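Local coordinates for USP37 protein (Homo sapiens, PDB 3U12) that probably acts as a cysteine-type deubiquitinase when full-length, releasing ubiquitin from conjugated proteins, and is represented here by its pleckstrin homology domain, at residues I26-S30 with M31-I35; K102-S105 with K106-E109. All coordinates share one frame; numbering follows the deposited sequence. Where two conformers were deposited one is given.

Interaction 1 of 2, residues I26-S30 with M31-I35; sequences IRIRS and MQTGI
Ile-28 lays its CG2 methyl over the hydroxyl of Thr-33, 3.4 Å from OG1, the two side chains crossing at about a right angle where the hairpin of strands 25-30 and 34-35 turns. Thr-33 OG1 is shared: Ser-30 OG donates to it at 2.8 Å, and it donates in turn to Gly-34 O at 2.9 Å. With chi1 of 71° and 70°, Ser-30 and Thr-33 each hold their hydroxyl between backbone N and carbonyl carbon, which brings the two oxygens together inside the turn. Gly-34 O also takes Ser-30 N, on the face of its carbonyl plane opposite Thr-33 OG1. Return pairing comes from Gly-34 N to Ser-30 O (2.7 Å) and, weakly, from Thr-33 N. Thr-33 and Gly-34 thus both face Ser-30, a classic beta bulge, with Gly-34 at a positive phi of 75°. Beyond it, Arg-29 and Ile-35 form a non-hydrogen-bonded pair and, in the Arg-29 conformer given, run side by side. The Gln-32 side-chain OE1 bonds Arg-65 of strand 65-68, while Phe-67 touches Ile-28 and Ser-30. The chain of hydroxyl bonds, Ser-30 OG to Thr-33 OG1 to Gly-34 O, implies a turn fixed by side chains as well as backbone.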
loop_
_atom_site.group_PDB
_atom_site.type_symbol
_atom_site.label_atom_id
_atom_site.label_comp_id
_atom_site.label_asym_id
_atom_site.label_seq_id
_atom_site.Cartn_x
_atom_site.Cartn_y
_atom_site.Cartn_z
ATOM N N ILE A 26 -0.222 -8.929 -3.684
ATOM C CA ILE A 26 -1.005 -8.089 -2.781
ATOM C C ILE A 26 -2.119 -8.883 -2.075
ATOM O O ILE A 26 -2.828 -9.649 -2.713
ATOM C CB ILE A 26 -1.589 -6.868 -3.555
ATOM C CG1 ILE A 26 -0.453 -5.879 -3.967
ATOM C CG2 ILE A 26 -2.701 -6.126 -2.737
ATOM C CD1 ILE A 26 -0.899 -4.783 -4.991
ATOM N N ARG A 27 -2.276 -8.655 -0.755
ATOM C CA ARG A 27 -3.325 -9.255 0.061
ATOM C C ARG A 27 -3.939 -8.115 0.863
ATOM O O ARG A 27 -3.211 -7.299 1.418
ATOM C CB ARG A 27 -2.731 -10.304 1.019
ATOM C CG ARG A 27 -3.554 -11.564 1.131
ATOM C CD ARG A 27 -3.273 -12.302 2.425
ATOM N NE ARG A 27 -4.082 -11.773 3.524
ATOM C CZ ARG A 27 -3.590 -11.283 4.658
ATOM N NH1 ARG A 27 -2.278 -11.274 4.872
ATOM N NH2 ARG A 27 -4.404 -10.814 5.593
ATOM N N ILE A 28 -5.272 -8.030 0.895
ATOM C CA ILE A 28 -5.946 -6.961 1.627
ATOM C C ILE A 28 -7.012 -7.538 2.569
ATOM O O ILE A 28 -7.665 -8.531 2.241
ATOM C CB ILE A 28 -6.561 -5.922 0.617
ATOM C CG1 ILE A 28 -5.437 -5.222 -0.225
ATOM C CG2 ILE A 28 -7.427 -4.853 1.323
ATOM C CD1 ILE A 28 -5.952 -4.521 -1.401
ATOM N N ARG A 29 -7.182 -6.905 3.729
ATOM C CA ARG A 29 -8.222 -7.230 4.696
ATOM C C ARG A 29 -8.958 -5.897 4.930
ATOM O O ARG A 29 -8.385 -4.966 5.504
ATOM C CB ARG A 29 -7.618 -7.827 5.984
ATOM C CG ARG A 29 -8.611 -8.018 7.134
ATOM C CD ARG A 29 -8.048 -8.841 8.295
ATOM N NE ARG A 29 -6.752 -8.354 8.788
ATOM C CZ ARG A 29 -6.599 -7.386 9.688
ATOM N NH1 ARG A 29 -7.657 -6.774 10.205
ATOM N NH2 ARG A 29 -5.384 -7.018 10.073
ATOM N N SER A 30 -10.183 -5.778 4.393
ATOM C CA SER A 30 -10.999 -4.564 4.523
ATOM C C SER A 30 -12.456 -4.868 4.337
ATOM O O SER A 30 -12.824 -5.915 3.803
ATOM C CB SER A 30 -10.553 -3.478 3.526
ATOM O OG SER A 30 -10.916 -3.838 2.207
HETATM N N MSE A 31 -13.301 -3.943 4.785
HETATM C CA MSE A 31 -14.749 -4.013 4.642
HETATM C C MSE A 31 -15.115 -4.030 3.135
HETATM O O MSE A 31 -15.985 -4.812 2.733
HETATM C CB MSE A 31 -15.380 -2.783 5.322
HETATM C CG MSE A 31 -15.446 -2.889 6.834
HETATM SE SE MSE A 31 -16.742 -4.248 7.379
HETATM C CE MSE A 31 -18.403 -3.167 7.360
ATOM N N GLN A 32 -14.431 -3.183 2.297
ATOM C CA GLN A 32 -14.761 -3.109 0.864
ATOM C C GLN A 32 -14.212 -4.297 0.057
ATOM O O GLN A 32 -14.715 -4.561 -1.033
ATOM C CB GLN A 32 -14.344 -1.758 0.233
ATOM C CG GLN A 32 -12.832 -1.555 -0.005
ATOM C CD GLN A 32 -12.531 -0.367 -0.910
ATOM O OE1 GLN A 32 -13.302 -0.016 -1.812
ATOM N NE2 GLN A 32 -11.401 0.284 -0.688
ATOM N N THR A 33 -13.180 -4.995 0.555
ATOM C CA THR A 33 -12.666 -6.145 -0.210
ATOM C C THR A 33 -12.927 -7.545 0.438
ATOM O O THR A 33 -12.720 -8.570 -0.215
ATOM C CB THR A 33 -11.162 -6.004 -0.443
ATOM O OG1 THR A 33 -10.490 -6.174 0.800
ATOM C CG2 THR A 33 -10.757 -4.656 -1.092
ATOM N N GLY A 34 -13.240 -7.581 1.730
ATOM C CA GLY A 34 -13.266 -8.840 2.468
ATOM C C GLY A 34 -11.797 -9.209 2.689
ATOM O O GLY A 34 -10.924 -8.325 2.659
ATOM N N ILE A 35 -11.487 -10.487 2.901
ATOM C CA ILE A 35 -10.085 -10.914 3.043
ATOM C C ILE A 35 -9.699 -11.563 1.719
ATOM O O ILE A 35 -10.196 -12.644 1.402
ATOM C CB ILE A 35 -9.839 -11.848 4.279
ATOM C CG1 ILE A 35 -10.177 -11.110 5.589
ATOM C CG2 ILE A 35 -8.368 -12.351 4.287
ATOM C CD1 ILE A 35 -10.209 -11.943 6.868
#

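Interaction 2 of 2, residues K102-S105 with K106-E109; sequences KVPS and KDAE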
loop_
_atom_site.group_PDB
_atom_site.type_symbol
_atom_site.label_atom_id
_atom_site.label_comp_id
_atom_site.label_asym_id
_atom_site.label_seq_id
_atom_site.Cartn_x
_atom_site.Cartn_y
_atom_site.Cartn_z
ATOM N N LYS A 102 7.402 -9.126 -1.728
ATOM C CA LYS A 102 8.489 -9.245 -2.702
ATOM C C LYS A 102 8.806 -7.918 -3.438
ATOM O O LYS A 102 9.129 -7.920 -4.626
ATOM C CB LYS A 102 8.162 -10.376 -3.715
ATOM C CG LYS A 102 8.043 -11.759 -3.079
ATOM C CD LYS A 102 7.626 -12.812 -4.107
ATOM C CE LYS A 102 7.423 -14.184 -3.505
ATOM N NZ LYS A 102 8.696 -14.793 -3.031
ATOM N N VAL A 103 8.746 -6.797 -2.715
ATOM C CA VAL A 103 9.051 -5.475 -3.271
ATOM C C VAL A 103 10.552 -5.248 -3.195
ATOM O O VAL A 103 11.096 -5.425 -2.106
ATOM C CB VAL A 103 8.281 -4.369 -2.499
ATOM C CG1 VAL A 103 8.540 -2.987 -3.086
ATOM C CG2 VAL A 103 6.779 -4.669 -2.461
ATOM N N PRO A 104 11.250 -4.786 -4.272
ATOM C CA PRO A 104 12.684 -4.470 -4.123
ATOM C C PRO A 104 12.825 -3.528 -2.924
ATOM O O PRO A 104 12.023 -2.595 -2.788
ATOM C CB PRO A 104 13.040 -3.802 -5.453
ATOM C CG PRO A 104 12.040 -4.343 -6.420
ATOM C CD PRO A 104 10.771 -4.476 -5.637
ATOM N N SER A 105 13.721 -3.874 -1.979
ATOM C CA SER A 105 13.899 -3.181 -0.693
ATOM C C SER A 105 14.008 -1.649 -0.765
ATOM O O SER A 105 13.432 -0.981 0.093
ATOM C CB SER A 105 15.078 -3.760 0.079
ATOM O OG SER A 105 14.674 -4.988 0.665
ATOM N N LYS A 106 14.712 -1.097 -1.769
ATOM C CA LYS A 106 14.865 0.366 -1.935
ATOM C C LYS A 106 13.513 1.016 -2.247
ATOM O O LYS A 106 13.206 2.084 -1.725
ATOM C CB LYS A 106 15.882 0.713 -3.040
ATOM C CG LYS A 106 17.263 0.094 -2.845
ATOM C CD LYS A 106 18.337 1.088 -2.486
ATOM C CE LYS A 106 19.683 0.408 -2.488
ATOM N NZ LYS A 106 20.776 1.330 -2.082
ATOM N N ASP A 107 12.701 0.361 -3.097
ATOM C CA ASP A 107 11.370 0.839 -3.472
ATOM C C ASP A 107 10.425 0.804 -2.270
ATOM O O ASP A 107 9.695 1.766 -2.046
ATOM C CB ASP A 107 10.821 0.023 -4.667
ATOM C CG ASP A 107 11.707 0.155 -5.900
ATOM O OD1 ASP A 107 11.660 1.211 -6.554
ATOM O OD2 ASP A 107 12.505 -0.757 -6.154
ATOM N N ALA A 108 10.451 -0.291 -1.488
ATOM C CA ALA A 108 9.611 -0.450 -0.297
ATOM C C ALA A 108 9.954 0.623 0.762
ATOM O O ALA A 108 9.052 1.189 1.362
ATOM C CB ALA A 108 9.785 -1.846 0.283
ATOM N N GLU A 109 11.251 0.933 0.946
ATOM C CA GLU A 109 11.712 1.934 1.903
ATOM C C GLU A 109 11.288 3.350 1.497
ATOM O O GLU A 109 10.917 4.145 2.358
ATOM C CB GLU A 109 13.224 1.842 2.078
ATOM C CG GLU A 109 13.625 0.688 2.973
ATOM C CD GLU A 109 15.125 0.561 3.137
ATOM O OE1 GLU A 109 15.705 1.357 3.909
ATOM O OE2 GLU A 109 15.722 -0.325 2.485
#
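Ser-105 opens the C-terminal helix of the pleckstrin homology fold, the helix 105-119 that follows the last strand, with Pro-104 at the N-cap position. Ser-105 meets the first turn chiefly through its backbone: its carbonyl O accepts Glu-109 N at 3.0 Å, and Glu-109 CG lies 3.3 Å from the same oxygen. The hydroxyl of Ser-105 turns elsewhere, to the hydroxyl of Ser-86 on the neighbouring strand 85-92, tying the helix start to the sheet.

Asp-107 leans back toward the cap. Its CG stands anti to its own carbonyl carbon (chi1 -61°), which sets the carboxylate beside the proline ring, Asp-107 OD2 3.2 Å from Pro-104 CB and close to Pro-104 CG as well. A glycine here, without the carboxylate, would probably leave Pro-104 CB and CG without their neighbour and the first helical turn without a negative charge that could interact favourably with the helix dipole.

Ala-108 faces the sheet. Ala-108 CB packs 3.8 Å from Val-103 CG1, the branch that points anti to the valine backbone N (chi1 -178°), and Leu-78 of strand 73-80 also touches this alanine. Val-103 in turn reaches Ile-22. Ala-108 N closes the first helical turn on Pro-104 O, 3.1 Å away, the N-H pointing nearly straight at the oxygen with an angle of 162° at the hydrogen.

In the fold
Interactions 1 and 2 lie on opposite sides of the domain's centre, their own centres about 22 Å apart, and do not touch. The same curled sheet reaches both: strand 25-30, which carries interaction 1, pairs with strand 97-104, which leads into interaction 2. The hairpin 26-35 is a surface contact, in which Ile-28 is the one buried residue among those that touch, and is held mainly by polar bonds within its turn. The junction 102-109 is partly buried, combining helical backbone bonds with apolar packing of Val-103 and Ala-108. One therefore shapes a connection between strands, whereas the other converts strand into helix.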